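Local structure of dihydropteroate synthase (Clostridioides difficile, 6PZ2) at residues E133-D141 with I153-I161; T143-I153 with G181-N189. The protein catalyses the folate-pathway step that joins a dihydropterin diphosphate to p-aminobenzoate to make dihydropteroate. One frame throughout, in Å; residues are numbered along the deposited sequence.

Contact 1: E133-D141 with I153-I161; sequences EVCIMHNQD and IKDFFKVSI. With PT1 (pteroic acid), chain K.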
loop_
_atom_site.group_PDB
_atom_site.type_symbol
_atom_site.label_atom_id
_atom_site.label_comp_id
_atom_site.label_asym_id
_atom_site.label_seq_id
_atom_site.Cartn_x
_atom_site.Cartn_y
_atom_site.Cartn_z
ATOM N N GLU A 133 -9.118 12.004 -25.655
ATOM C CA GLU A 133 -9.495 11.596 -24.318
ATOM C C GLU A 133 -9.276 12.803 -23.416
ATOM O O GLU A 133 -8.428 13.630 -23.730
ATOM C CB GLU A 133 -8.643 10.423 -23.858
ATOM C CG GLU A 133 -8.244 9.587 -25.040
ATOM C CD GLU A 133 -8.624 8.148 -24.858
ATOM O OE1 GLU A 133 -9.735 7.790 -25.277
ATOM O OE2 GLU A 133 -7.814 7.441 -24.244
ATOM N N VAL A 134 -10.075 12.887 -22.369
ATOM C CA VAL A 134 -9.901 13.943 -21.398
ATOM C C VAL A 134 -10.052 13.378 -19.977
ATOM O O VAL A 134 -10.936 12.569 -19.669
ATOM C CB VAL A 134 -10.878 15.101 -21.663
ATOM C CG1 VAL A 134 -12.319 14.645 -21.773
ATOM C CG2 VAL A 134 -10.764 16.214 -20.628
ATOM N N CYS A 135 -9.191 13.889 -19.109
ATOM C CA CYS A 135 -9.364 13.750 -17.711
ATOM C C CYS A 135 -9.959 15.047 -17.172
ATOM O O CYS A 135 -9.321 16.089 -17.191
ATOM C CB CYS A 135 -8.051 13.433 -17.003
ATOM S SG CYS A 135 -8.217 13.277 -15.201
ATOM N N ILE A 136 -11.134 14.897 -16.588
ATOM C CA ILE A 136 -11.844 15.990 -15.964
ATOM C C ILE A 136 -11.615 15.914 -14.460
ATOM O O ILE A 136 -12.171 15.063 -13.786
ATOM C CB ILE A 136 -13.355 15.911 -16.245
ATOM C CG1 ILE A 136 -13.651 15.937 -17.742
ATOM C CG2 ILE A 136 -14.094 17.010 -15.494
ATOM C CD1 ILE A 136 -15.134 15.865 -18.067
ATOM N N MET A 137 -10.861 16.859 -13.955
ATOM C CA MET A 137 -10.501 16.854 -12.585
ATOM C C MET A 137 -11.319 17.907 -11.828
ATOM O O MET A 137 -11.502 18.995 -12.332
ATOM C CB MET A 137 -9.013 17.165 -12.421
ATOM C CG MET A 137 -8.498 16.848 -11.029
ATOM S SD MET A 137 -6.889 17.524 -10.633
ATOM C CE MET A 137 -7.356 19.165 -10.078
ATOM N N HIS A 138 -11.773 17.555 -10.633
ATOM C CA HIS A 138 -12.486 18.464 -9.753
ATOM C C HIS A 138 -11.506 19.491 -9.189
ATOM O O HIS A 138 -10.445 19.114 -8.692
ATOM C CB HIS A 138 -13.170 17.721 -8.593
ATOM C CG HIS A 138 -13.763 18.666 -7.601
ATOM N ND1 HIS A 138 -13.110 19.052 -6.443
ATOM C CD2 HIS A 138 -14.912 19.374 -7.649
ATOM C CE1 HIS A 138 -13.856 19.934 -5.806
ATOM N NE2 HIS A 138 -14.968 20.149 -6.526
ATOM N N ASN A 139 -11.890 20.765 -9.147
ATOM C CA ASN A 139 -11.005 21.798 -8.583
ATOM C C ASN A 139 -11.871 22.991 -8.191
ATOM O O ASN A 139 -12.905 23.164 -8.785
ATOM C CB ASN A 139 -9.987 22.264 -9.633
ATOM C CG ASN A 139 -8.827 23.077 -9.107
ATOM O OD1 ASN A 139 -8.792 23.482 -7.941
ATOM N ND2 ASN A 139 -7.832 23.261 -9.958
ATOM N N GLN A 140 -11.446 23.794 -7.230
ATOM C CA GLN A 140 -12.127 25.029 -6.920
ATOM C C GLN A 140 -11.142 25.901 -6.143
ATOM O O GLN A 140 -10.106 25.406 -5.635
ATOM C CB GLN A 140 -13.404 24.805 -6.108
ATOM C CG GLN A 140 -13.155 24.352 -4.665
ATOM C CD GLN A 140 -14.380 24.291 -3.782
ATOM O OE1 GLN A 140 -15.484 24.009 -4.247
ATOM N NE2 GLN A 140 -14.174 24.549 -2.496
ATOM N N ASP A 141 -11.460 27.179 -6.018
ATOM C CA ASP A 141 -10.604 27.969 -5.123
ATOM C C ASP A 141 -11.172 27.965 -3.709
ATOM O O ASP A 141 -12.376 28.053 -3.520
ATOM C CB ASP A 141 -10.411 29.413 -5.577
ATOM C CG ASP A 141 -9.515 29.513 -6.796
ATOM O OD1 ASP A 141 -8.689 28.589 -7.044
ATOM O OD2 ASP A 141 -9.729 30.462 -7.544
ATOM N N ILE A 153 -18.631 17.274 -5.582
ATOM C CA ILE A 153 -17.697 16.787 -6.567
ATOM C C ILE A 153 -18.506 16.133 -7.683
ATOM O O ILE A 153 -18.264 16.392 -8.873
ATOM C CB ILE A 153 -16.640 15.852 -5.945
ATOM C CG1 ILE A 153 -15.630 16.654 -5.125
ATOM C CG2 ILE A 153 -15.938 14.991 -6.981
ATOM C CD1 ILE A 153 -14.881 15.806 -4.127
ATOM N N LYS A 154 -19.501 15.362 -7.304
ATOM C CA LYS A 154 -20.289 14.675 -8.328
ATOM C C LYS A 154 -21.107 15.672 -9.161
ATOM O O LYS A 154 -21.282 15.463 -10.369
ATOM C CB LYS A 154 -21.232 13.654 -7.695
ATOM C CG LYS A 154 -20.569 12.353 -7.260
ATOM C CD LYS A 154 -21.553 11.483 -6.509
ATOM C CE LYS A 154 -21.112 10.049 -6.333
ATOM N NZ LYS A 154 -22.217 9.245 -5.763
ATOM N N ASP A 155 -21.631 16.709 -8.522
ATOM C CA ASP A 155 -22.391 17.754 -9.227
ATOM C C ASP A 155 -21.487 18.429 -10.276
ATOM O O ASP A 155 -21.885 18.670 -11.432
ATOM C CB ASP A 155 -22.897 18.830 -8.249
ATOM C CG ASP A 155 -24.090 18.409 -7.395
ATOM O OD1 ASP A 155 -24.718 17.391 -7.725
ATOM O OD2 ASP A 155 -24.384 19.101 -6.392
ATOM N N PHE A 156 -20.263 18.738 -9.841
ATOM C CA PHE A 156 -19.264 19.367 -10.678
ATOM C C PHE A 156 -18.966 18.472 -11.881
ATOM O O PHE A 156 -18.956 18.958 -13.004
ATOM C CB PHE A 156 -18.003 19.630 -9.863
ATOM C CG PHE A 156 -16.832 20.189 -10.624
ATOM C CD1 PHE A 156 -16.481 21.525 -10.480
ATOM C CD2 PHE A 156 -16.059 19.369 -11.433
ATOM C CE1 PHE A 156 -15.398 22.034 -11.176
ATOM C CE2 PHE A 156 -14.986 19.886 -12.143
ATOM C CZ PHE A 156 -14.653 21.215 -12.009
ATOM N N PHE A 157 -18.798 17.172 -11.651
ATOM C CA PHE A 157 -18.545 16.285 -12.778
ATOM C C PHE A 157 -19.718 16.282 -13.761
ATOM O O PHE A 157 -19.505 16.173 -14.958
ATOM C CB PHE A 157 -18.267 14.851 -12.322
ATOM C CG PHE A 157 -16.943 14.667 -11.632
ATOM C CD1 PHE A 157 -16.800 13.711 -10.640
ATOM C CD2 PHE A 157 -15.834 15.405 -12.005
ATOM C CE1 PHE A 157 -15.581 13.507 -10.016
ATOM C CE2 PHE A 157 -14.608 15.188 -11.398
ATOM C CZ PHE A 157 -14.487 14.245 -10.405
ATOM N N LYS A 158 -20.938 16.362 -13.251
ATOM C CA LYS A 158 -22.111 16.282 -14.092
ATOM C C LYS A 158 -22.142 17.476 -15.042
ATOM O O LYS A 158 -22.407 17.336 -16.223
ATOM C CB LYS A 158 -23.406 16.318 -13.279
ATOM C CG LYS A 158 -24.225 15.040 -13.342
ATOM C CD LYS A 158 -23.463 13.786 -12.938
ATOM C CE LYS A 158 -24.392 12.619 -12.681
ATOM N NZ LYS A 158 -25.162 12.838 -11.432
ATOM N N VAL A 159 -21.872 18.644 -14.497
ATOM C CA VAL A 159 -21.838 19.842 -15.315
ATOM C C VAL A 159 -20.714 19.770 -16.366
ATOM O O VAL A 159 -20.935 20.108 -17.524
ATOM C CB VAL A 159 -21.658 21.078 -14.417
ATOM C CG1 VAL A 159 -21.324 22.306 -15.245
ATOM C CG2 VAL A 159 -22.884 21.301 -13.537
ATOM N N SER A 160 -19.499 19.397 -15.962
ATOM C CA SER A 160 -18.360 19.298 -16.883
ATOM C C SER A 160 -18.648 18.228 -17.940
ATOM O O SER A 160 -18.291 18.404 -19.094
ATOM C CB SER A 160 -17.065 19.026 -16.146
ATOM O OG SER A 160 -16.786 20.088 -15.232
ATOM N N ILE A 161 -19.317 17.151 -17.565
ATOM C CA ILE A 161 -19.588 16.085 -18.538
ATOM C C ILE A 161 -20.594 16.613 -19.571
ATOM O O ILE A 161 -20.503 16.307 -20.759
ATOM C CB ILE A 161 -20.118 14.811 -17.845
ATOM C CG1 ILE A 161 -19.044 14.163 -16.969
ATOM C CG2 ILE A 161 -20.689 13.808 -18.859
ATOM C CD1 ILE A 161 -19.587 13.089 -16.048
HETATM C C2 PT1 K . -3.903 15.288 -10.018
HETATM C C3 PT1 K . -2.848 16.237 -10.331
HETATM C C5 PT1 K . -2.718 16.544 -11.756
HETATM N N6 PT1 K . -2.007 16.807 -9.428
HETATM C C7 PT1 K . -4.524 15.127 -12.263
HETATM N N9 PT1 K . -3.568 15.994 -12.624
HETATM C C10 PT1 K . -1.076 17.685 -9.836
HETATM N N11 PT1 K . -5.338 14.572 -13.180
HETATM C C12 PT1 K . -0.974 18.014 -11.194
HETATM C C21 PT1 K . -0.079 19.556 -2.345
HETATM O O22 PT1 K . -1.046 19.715 -1.585
HETATM O O1 PT1 K . -4.138 14.906 -8.754
HETATM N N4 PT1 K . -4.713 14.792 -10.975
HETATM N N8 PT1 K . -1.757 17.417 -12.123
HETATM C C13 PT1 K . -0.172 18.338 -8.812
HETATM N N14 PT1 K . -1.013 19.093 -7.889
HETATM C C15 PT1 K . -0.723 19.232 -6.577
HETATM C C16 PT1 K . 0.535 18.926 -6.043
HETATM C C17 PT1 K . -1.741 19.637 -5.724
HETATM C C18 PT1 K . 0.749 19.069 -4.675
HETATM C C19 PT1 K . -1.531 19.776 -4.355
HETATM C C20 PT1 K . -0.284 19.479 -3.830
HETATM O O23 PT1 K . 1.047 19.401 -1.868
#
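H138, the first residue past strand 133-137, sets its imidazole face-on to I153 and edge-on to F156 of the helix. Start at its CB, which lies 4.0 Å from F157 CE2. With CG anti to the backbone N (chi1 173°), the ring is carried over I153, whose CG1 sits under the ring centre, 3.6 Å from the centroid and almost on the normal, a CH-pi contact. CD2 then points its edge at the face of F156, 3.6 Å from F156 CG, in a T-shaped pair with planes 74° apart. CE1 and NE2 also lie over I153 CG1 (3.8 Å each). ND1 probably bonds to K184 NZ, which with the two packing partners would limit the rotation of the ring.

Farther back along the strand the contact is mostly van der Waals. I136 CG2 rests 3.6 Å from S160 CB, and F157 slides in beside the backbone, its CE2 3.4 Å from I136 O. S160 OG turns to R118 and the carbonyl of G116, and R118 also makes a cation-pi contact with F156.

M137 and C135 project from the other side of the strand toward pteroic acid, M137 SD lying 3.5 Å from ligand N4. The helix runs back at 142° to the strand; the two begin the beta-alpha-beta unit completed by strand 174-177, as in a TIM barrel; F157 also touches L176 of that next strand.

Contact 2: T143-I153 with G181-N189; sequences TNYDKDIMESI and GFGKDFEQN. With PT1 (pteroic acid), chain K; SO4 (sulfate ion), chain E.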
loop_
_atom_site.group_PDB
_atom_site.type_symbol
_atom_site.label_atom_id
_atom_site.label_comp_id
_atom_site.label_asym_id
_atom_site.label_seq_id
_atom_site.Cartn_x
_atom_site.Cartn_y
_atom_site.Cartn_z
ATOM N N THR A 143 -11.634 26.274 0.195
ATOM C CA THR A 143 -11.995 24.991 0.780
ATOM C C THR A 143 -13.419 25.014 1.346
ATOM O O THR A 143 -13.714 24.213 2.231
ATOM C CB THR A 143 -10.987 24.601 1.865
ATOM O OG1 THR A 143 -11.062 25.606 2.878
ATOM C CG2 THR A 143 -9.572 24.487 1.338
ATOM N N ASN A 144 -14.317 25.837 0.811
ATOM C CA ASN A 144 -15.666 25.889 1.362
ATOM C C ASN A 144 -16.609 25.040 0.506
ATOM O O ASN A 144 -16.584 25.052 -0.708
ATOM C CB ASN A 144 -16.209 27.309 1.526
ATOM C CG ASN A 144 -17.608 27.267 2.109
ATOM O OD1 ASN A 144 -18.593 27.325 1.372
ATOM N ND2 ASN A 144 -17.709 27.044 3.413
ATOM N N TYR A 145 -17.432 24.254 1.181
ATOM C CA TYR A 145 -18.406 23.393 0.530
ATOM C C TYR A 145 -19.724 23.520 1.307
ATOM O O TYR A 145 -19.743 23.196 2.472
ATOM C CB TYR A 145 -17.924 21.936 0.536
ATOM C CG TYR A 145 -16.742 21.687 -0.361
ATOM C CD1 TYR A 145 -16.920 21.277 -1.671
ATOM C CD2 TYR A 145 -15.453 21.911 0.087
ATOM C CE1 TYR A 145 -15.847 21.080 -2.523
ATOM C CE2 TYR A 145 -14.371 21.722 -0.751
ATOM C CZ TYR A 145 -14.571 21.307 -2.056
ATOM O OH TYR A 145 -13.506 21.172 -2.888
ATOM N N ASP A 146 -20.803 23.971 0.681
ATOM C CA ASP A 146 -22.092 24.119 1.349
ATOM C C ASP A 146 -22.816 22.777 1.400
ATOM O O ASP A 146 -23.607 22.588 2.289
ATOM C CB ASP A 146 -23.022 25.121 0.655
ATOM C CG ASP A 146 -22.517 26.555 0.635
ATOM O OD1 ASP A 146 -21.768 26.949 1.563
ATOM O OD2 ASP A 146 -22.891 27.272 -0.309
ATOM N N LYS A 147 -22.618 21.917 0.415
ATOM C CA LYS A 147 -23.112 20.552 0.435
ATOM C C LYS A 147 -22.008 19.592 0.890
ATOM O O LYS A 147 -20.837 19.926 0.929
ATOM C CB LYS A 147 -23.455 20.034 -0.961
ATOM C CG LYS A 147 -24.487 20.815 -1.750
ATOM C CD LYS A 147 -24.690 20.198 -3.123
ATOM C CE LYS A 147 -25.725 20.908 -3.969
ATOM N NZ LYS A 147 -26.586 19.938 -4.685
ATOM N N ASP A 148 -22.431 18.365 1.151
ATOM C CA ASP A 148 -21.556 17.217 1.273
ATOM C C ASP A 148 -20.477 17.305 0.178
ATOM O O ASP A 148 -20.799 17.455 -1.012
ATOM C CB ASP A 148 -22.371 15.921 1.173
ATOM C CG ASP A 148 -21.495 14.678 1.161
ATOM O OD1 ASP A 148 -20.990 14.313 2.231
ATOM O OD2 ASP A 148 -21.277 14.121 0.070
ATOM N N ILE A 149 -19.211 17.212 0.578
ATOM C CA ILE A 149 -18.100 17.324 -0.354
ATOM C C ILE A 149 -18.230 16.307 -1.495
ATOM O O ILE A 149 -17.995 16.675 -2.638
ATOM C CB ILE A 149 -16.732 17.228 0.345
ATOM C CG1 ILE A 149 -15.599 17.494 -0.648
ATOM C CG2 ILE A 149 -16.544 15.903 1.062
ATOM C CD1 ILE A 149 -14.340 17.944 0.025
ATOM N N MET A 150 -18.672 15.083 -1.260
ATOM C CA MET A 150 -18.729 14.143 -2.388
ATOM C C MET A 150 -19.905 14.473 -3.312
ATOM O O MET A 150 -19.848 14.204 -4.531
ATOM C CB MET A 150 -18.862 12.700 -1.897
ATOM C CG MET A 150 -17.689 12.241 -1.074
ATOM S SD MET A 150 -16.096 12.407 -1.923
ATOM C CE MET A 150 -16.301 11.187 -3.221
ATOM N N GLU A 151 -20.985 15.029 -2.752
ATOM C CA GLU A 151 -22.110 15.479 -3.580
ATOM C C GLU A 151 -21.625 16.650 -4.453
ATOM O O GLU A 151 -21.982 16.651 -5.624
ATOM C CB GLU A 151 -23.342 15.903 -2.764
ATOM C CG GLU A 151 -24.396 14.830 -2.487
ATOM C CD GLU A 151 -24.181 13.411 -3.008
ATOM O OE1 GLU A 151 -24.567 13.140 -4.169
ATOM O OE2 GLU A 151 -23.654 12.560 -2.246
ATOM N N SER A 152 -20.855 17.616 -3.917
ATOM C CA SER A 152 -20.368 18.743 -4.724
ATOM C C SER A 152 -19.509 18.227 -5.880
ATOM O O SER A 152 -19.661 18.703 -6.995
ATOM C CB SER A 152 -19.569 19.747 -3.954
ATOM O OG SER A 152 -20.155 19.887 -2.683
ATOM N N ILE A 153 -18.631 17.274 -5.582
ATOM C CA ILE A 153 -17.697 16.787 -6.567
ATOM C C ILE A 153 -18.506 16.133 -7.683
ATOM O O ILE A 153 -18.264 16.392 -8.873
ATOM C CB ILE A 153 -16.640 15.852 -5.945
ATOM C CG1 ILE A 153 -15.630 16.654 -5.125
ATOM C CG2 ILE A 153 -15.938 14.991 -6.981
ATOM C CD1 ILE A 153 -14.881 15.806 -4.127
ATOM N N GLY A 181 -5.914 17.530 -3.126
ATOM C CA GLY A 181 -4.994 18.626 -2.979
ATOM C C GLY A 181 -5.481 19.919 -3.624
ATOM O O GLY A 181 -4.791 20.945 -3.520
ATOM N N PHE A 182 -6.645 19.908 -4.253
ATOM C CA PHE A 182 -7.128 21.080 -4.979
ATOM C C PHE A 182 -8.463 21.521 -4.389
ATOM O O PHE A 182 -9.452 20.773 -4.432
ATOM C CB PHE A 182 -7.364 20.764 -6.455
ATOM C CG PHE A 182 -6.150 20.463 -7.296
ATOM C CD1 PHE A 182 -5.732 19.154 -7.485
ATOM C CD2 PHE A 182 -5.493 21.470 -7.988
ATOM C CE1 PHE A 182 -4.654 18.867 -8.312
ATOM C CE2 PHE A 182 -4.403 21.184 -8.797
ATOM C CZ PHE A 182 -3.997 19.876 -8.976
ATOM N N GLY A 183 -8.489 22.707 -3.789
ATOM C CA GLY A 183 -9.746 23.176 -3.223
ATOM C C GLY A 183 -10.219 22.373 -2.024
ATOM O O GLY A 183 -11.430 22.272 -1.752
ATOM N N LYS A 184 -9.261 21.824 -1.291
ATOM C CA LYS A 184 -9.536 20.858 -0.245
ATOM C C LYS A 184 -8.423 20.947 0.790
ATOM O O LYS A 184 -7.265 20.873 0.441
ATOM C CB LYS A 184 -9.606 19.426 -0.775
ATOM C CG LYS A 184 -10.691 19.188 -1.818
ATOM C CD LYS A 184 -10.540 17.825 -2.497
ATOM C CE LYS A 184 -11.459 17.638 -3.678
ATOM N NZ LYS A 184 -10.967 18.374 -4.870
ATOM N N ASP A 185 -8.796 21.029 2.058
ATOM C CA ASP A 185 -7.821 20.918 3.143
ATOM C C ASP A 185 -7.616 19.446 3.529
ATOM O O ASP A 185 -8.189 18.524 2.933
ATOM C CB ASP A 185 -8.232 21.754 4.358
ATOM C CG ASP A 185 -9.522 21.324 5.020
ATOM O OD1 ASP A 185 -9.992 20.154 4.843
ATOM O OD2 ASP A 185 -10.072 22.198 5.700
ATOM N N PHE A 186 -6.789 19.270 4.549
ATOM C CA PHE A 186 -6.329 17.958 4.992
ATOM C C PHE A 186 -7.516 17.019 5.216
ATOM O O PHE A 186 -7.614 15.943 4.616
ATOM C CB PHE A 186 -5.467 18.065 6.251
ATOM C CG PHE A 186 -5.087 16.709 6.792
ATOM C CD1 PHE A 186 -4.185 15.909 6.101
ATOM C CD2 PHE A 186 -5.719 16.199 7.914
ATOM C CE1 PHE A 186 -3.876 14.640 6.556
ATOM C CE2 PHE A 186 -5.384 14.940 8.382
ATOM C CZ PHE A 186 -4.481 14.162 7.698
ATOM N N GLU A 187 -8.454 17.493 6.011
ATOM C CA GLU A 187 -9.572 16.665 6.422
ATOM C C GLU A 187 -10.446 16.311 5.219
ATOM O O GLU A 187 -11.059 15.243 5.168
ATOM C CB GLU A 187 -10.356 17.384 7.523
ATOM C CG GLU A 187 -9.772 17.092 8.889
ATOM C CD GLU A 187 -9.982 18.146 9.960
ATOM O OE1 GLU A 187 -10.682 19.145 9.691
ATOM O OE2 GLU A 187 -9.434 17.958 11.068
ATOM N N GLN A 188 -10.572 17.255 4.300
ATOM C CA GLN A 188 -11.431 17.035 3.154
ATOM C C GLN A 188 -10.733 16.038 2.221
ATOM O O GLN A 188 -11.389 15.182 1.632
ATOM C CB GLN A 188 -11.732 18.353 2.443
ATOM C CG GLN A 188 -12.566 19.305 3.294
ATOM C CD GLN A 188 -12.528 20.749 2.846
ATOM O OE1 GLN A 188 -11.552 21.228 2.280
ATOM N NE2 GLN A 188 -13.607 21.466 3.110
ATOM N N ASN A 189 -9.420 16.178 2.098
ATOM C CA ASN A 189 -8.658 15.252 1.255
ATOM C C ASN A 189 -8.787 13.820 1.792
ATOM O O ASN A 189 -9.037 12.859 1.018
ATOM C CB ASN A 189 -7.192 15.672 1.180
ATOM C CG ASN A 189 -6.965 16.838 0.245
ATOM O OD1 ASN A 189 -7.523 16.851 -0.847
ATOM N ND2 ASN A 189 -6.179 17.813 0.676
HETATM C C2 PT1 K . -3.903 15.288 -10.018
HETATM C C3 PT1 K . -2.848 16.237 -10.331
HETATM C C5 PT1 K . -2.718 16.544 -11.756
HETATM N N6 PT1 K . -2.007 16.807 -9.428
HETATM C C7 PT1 K . -4.524 15.127 -12.263
HETATM N N9 PT1 K . -3.568 15.994 -12.624
HETATM C C10 PT1 K . -1.076 17.685 -9.836
HETATM N N11 PT1 K . -5.338 14.572 -13.180
HETATM C C12 PT1 K . -0.974 18.014 -11.194
HETATM C C21 PT1 K . -0.079 19.556 -2.345
HETATM O O22 PT1 K . -1.046 19.715 -1.585
HETATM O O1 PT1 K . -4.138 14.906 -8.754
HETATM N N4 PT1 K . -4.713 14.792 -10.975
HETATM N N8 PT1 K . -1.757 17.417 -12.123
HETATM C C13 PT1 K . -0.172 18.338 -8.812
HETATM N N14 PT1 K . -1.013 19.093 -7.889
HETATM C C15 PT1 K . -0.723 19.232 -6.577
HETATM C C16 PT1 K . 0.535 18.926 -6.043
HETATM C C17 PT1 K . -1.741 19.637 -5.724
HETATM C C18 PT1 K . 0.749 19.069 -4.675
HETATM C C19 PT1 K . -1.531 19.776 -4.355
HETATM C C20 PT1 K . -0.284 19.479 -3.830
HETATM O O23 PT1 K . 1.047 19.401 -1.868
HETATM S S SO4 E . -21.386 23.467 -3.003
HETATM O O1 SO4 E . -22.403 24.345 -2.377
HETATM O O2 SO4 E . -20.485 24.313 -3.817
HETATM O O3 SO4 E . -20.529 22.818 -1.975
HETATM O O4 SO4 E . -22.112 22.468 -3.838
#
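Two hydrogen bonds tie T143 and Y145 to the 181-189 loop and helix start. Q188 NE2 donates to T143 O over 2.9 Å, nearly straight at 176° and within the plane of its own amide. Y145 OH gives its proton to G183 O at 2.6 Å, reaching that oxygen from above the carbonyl plane, while the oxygen lies at the edge of the tyrosine ring.

The Q188 amide serves both sides. Its OE1 accepts from D185 N, and Q188 N in turn donates to D185 OD1, a capping box at the start of helix 186-195. With both amide ends engaged, the group is held in one orientation, its plane 88° from the Y145 ring.

Apolar contacts fill in below. I149 CD1 touches Q188 CB at 3.6 Å and also covers one face of Y145, offset toward the rim. I153 CD1 lies 3.9 Å from K184 CE; the lysine chain bends at its last torsion (chi4 77°), and besides its probable bond to H138, NZ bonds to F182 O in the carbonyl plane and has the carbonyls of P178 and G179 as further partners.

The backbone N-H of K147 donates to O3 of a sulfate, probably from the crystallisation liquor. On the ligand side, F182 CZ comes 3.3 Å from N14 of pteroic acid.

The contact thus joins the N-terminal ends of helices 149-166 and 186-195, neighbours on the outside of the barrel, with I149 and I153 also packing on V192 of the latter helix.

Contact 1 is the buried one, strand against helix within a single beta-alpha unit, and works by an edge-to-face ring pair, a CH-pi contact and apolar packing. Contact 2 lies farther out, partly buried, where loops lead into two helices, and depends on hydrogen bonds to backbone carbonyls and on capping. Both use helix 149-166 and share I153, which packs in both. Two polar pairs also connect them: a probable hydrogen bond from K184 NZ to H138 ND1, and the salt bridge of K147 with D155. M137 of contact 1 and F182 of contact 2 pack together beside pteroic acid, so each contact reaches the pocket through one segment.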